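Local structure of nickel ABC transporter (Nickel-binding protein) (Bacillus halodurans, 3T66) at residues A[210-215]-A[465-470]. The protein probably serves as the extracellular solute-binding component of an ABC transporter, perhaps for nickel or peptides. Residues are numbered along the deposited sequence; the frame is centred on the assembly and turned at random.
Sequences QADIVY and ENKVKN
K467 reaches D212 with its ammonium group, NZ lying 3.0 Å from OD1 in a hydrogen-bonded salt bridge. The ammonium comes from above the carboxylate plane, about 50° out of it. Lysine suits this place because its chain is long: with CG anti to the backbone N (chi1 -175°) and every later torsion extended, it stretches from the loop and passes its CD by the carboxylate. The backbone carbonyl of H14 takes a second hydrogen bond from NZ, so NZ is gripped by two acceptors, one charged and one neutral.

Beside this polar pair, V468 supplies a branched, apolar side chain. Its CG2 sits 3.9 Å from CB of D212, while CG1 lies 4.0 Å from CD1 of I213, an apolar match; V468 also touches I15 and Y463. An alanine in place of D212 would probably leave the K467 ammonium without its countercharge.

Farther out, backbone bonds to H16 and D464 position D212, and OD1 of D464 accepts from the backbone N of N466 and K467, an Asx-turn arrangement. The loop after strand 451-464 thus packs against the start of strand 213-215, which pairs antiparallel with 451-464 and parallel with 14-19 in this periplasmic-binding-protein fold.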
loop_
_atom_site.group_PDB
_atom_site.type_symbol
_atom_site.label_atom_id
_atom_site.label_comp_id
_atom_site.label_asym_id
_atom_site.label_seq_id
_atom_site.Cartn_x
_atom_site.Cartn_y
_atom_site.Cartn_z
ATOM N N GLN A 210 -14.273 3.142 26.302
ATOM C CA GLN A 210 -15.406 2.664 25.468
ATOM C C GLN A 210 -14.966 1.789 24.261
ATOM O O GLN A 210 -15.812 1.256 23.521
ATOM C CB GLN A 210 -16.137 3.886 24.875
ATOM C CG GLN A 210 -17.530 4.281 25.401
ATOM C CD GLN A 210 -18.263 5.334 24.476
ATOM O OE1 GLN A 210 -17.823 5.656 23.354
ATOM N NE2 GLN A 210 -19.393 5.847 24.962
ATOM N N ALA A 211 -13.645 1.714 24.033
ATOM C CA ALA A 211 -13.010 0.937 22.946
ATOM C C ALA A 211 -11.699 0.357 23.475
ATOM O O ALA A 211 -11.126 0.906 24.432
ATOM C CB ALA A 211 -12.739 1.825 21.784
ATOM N N ASP A 212 -11.231 -0.749 22.887
ATOM C CA ASP A 212 -9.966 -1.336 23.325
ATOM C C ASP A 212 -8.870 -1.018 22.358
ATOM O O ASP A 212 -7.725 -0.834 22.758
ATOM C CB ASP A 212 -10.039 -2.838 23.425
ATOM C CG ASP A 212 -11.353 -3.323 23.933
ATOM O OD1 ASP A 212 -11.728 -2.937 25.063
ATOM O OD2 ASP A 212 -11.999 -4.103 23.195
ATOM N N ILE A 213 -9.230 -0.985 21.078
ATOM C CA ILE A 213 -8.293 -0.718 19.994
ATOM C C ILE A 213 -8.897 0.335 19.066
ATOM O O ILE A 213 -10.056 0.242 18.673
ATOM C CB ILE A 213 -7.977 -2.035 19.200
ATOM C CG1 ILE A 213 -7.576 -3.177 20.148
ATOM C CG2 ILE A 213 -6.900 -1.811 18.104
ATOM C CD1 ILE A 213 -7.654 -4.542 19.493
ATOM N N VAL A 214 -8.123 1.347 18.721
ATOM C CA VAL A 214 -8.622 2.370 17.806
ATOM C C VAL A 214 -7.641 2.463 16.636
ATOM O O VAL A 214 -6.441 2.464 16.832
ATOM C CB VAL A 214 -8.823 3.756 18.522
ATOM N N TYR A 215 -8.156 2.499 15.419
ATOM C CA TYR A 215 -7.300 2.673 14.248
ATOM C C TYR A 215 -7.203 4.138 13.809
ATOM O O TYR A 215 -8.229 4.782 13.589
ATOM C CB TYR A 215 -7.844 1.829 13.090
ATOM C CG TYR A 215 -6.801 1.330 12.090
ATOM C CD1 TYR A 215 -6.140 0.131 12.306
ATOM C CD2 TYR A 215 -6.508 2.031 10.925
ATOM C CE1 TYR A 215 -5.196 -0.356 11.414
ATOM C CE2 TYR A 215 -5.555 1.542 10.007
ATOM C CZ TYR A 215 -4.905 0.338 10.262
ATOM O OH TYR A 215 -3.956 -0.213 9.388
ATOM N N GLU A 465 -3.052 -1.308 26.543
ATOM C CA GLU A 465 -1.882 -2.218 26.549
ATOM C C GLU A 465 -2.149 -3.382 27.455
ATOM O O GLU A 465 -1.552 -4.435 27.286
ATOM C CB GLU A 465 -0.566 -1.513 26.975
ATOM N N ASN A 466 -3.063 -3.184 28.397
ATOM C CA ASN A 466 -3.219 -4.095 29.529
ATOM C C ASN A 466 -4.360 -5.076 29.347
ATOM O O ASN A 466 -4.444 -6.082 30.036
ATOM C CB ASN A 466 -3.349 -3.303 30.852
ATOM C CG ASN A 466 -2.028 -2.503 31.222
ATOM O OD1 ASN A 466 -1.885 -2.023 32.352
ATOM N ND2 ASN A 466 -1.076 -2.376 30.266
ATOM N N LYS A 467 -5.241 -4.770 28.410
ATOM C CA LYS A 467 -6.286 -5.695 28.058
ATOM C C LYS A 467 -5.872 -6.557 26.870
ATOM O O LYS A 467 -6.144 -7.755 26.866
ATOM C CB LYS A 467 -7.593 -4.960 27.760
ATOM C CG LYS A 467 -8.760 -5.912 27.490
ATOM C CD LYS A 467 -10.046 -5.190 27.096
ATOM C CE LYS A 467 -11.230 -6.127 27.113
ATOM N NZ LYS A 467 -12.397 -5.532 26.398
ATOM N N VAL A 468 -5.199 -5.944 25.896
ATOM C CA VAL A 468 -5.107 -6.479 24.548
ATOM C C VAL A 468 -3.744 -7.071 24.312
ATOM O O VAL A 468 -2.747 -6.403 24.538
ATOM C CB VAL A 468 -5.378 -5.363 23.507
ATOM C CG1 VAL A 468 -4.973 -5.794 22.129
ATOM C CG2 VAL A 468 -6.816 -4.992 23.501
ATOM N N LYS A 469 -3.693 -8.312 23.843
ATOM C CA LYS A 469 -2.410 -9.027 23.683
ATOM C C LYS A 469 -2.252 -9.410 22.251
ATOM O O LYS A 469 -3.230 -9.832 21.655
ATOM C CB LYS A 469 -2.359 -10.306 24.553
ATOM N N ASN A 470 -1.052 -9.263 21.690
ATOM C CA ASN A 470 -0.783 -9.746 20.329
ATOM C C ASN A 470 -1.436 -8.952 19.245
ATOM O O ASN A 470 -1.682 -9.459 18.159
ATOM C CB ASN A 470 -1.282 -11.157 20.143
ATOM C CG ASN A 470 -0.706 -12.096 21.130
ATOM O OD1 ASN A 470 0.351 -11.845 21.682
ATOM N ND2 ASN A 470 -1.378 -13.209 21.351
#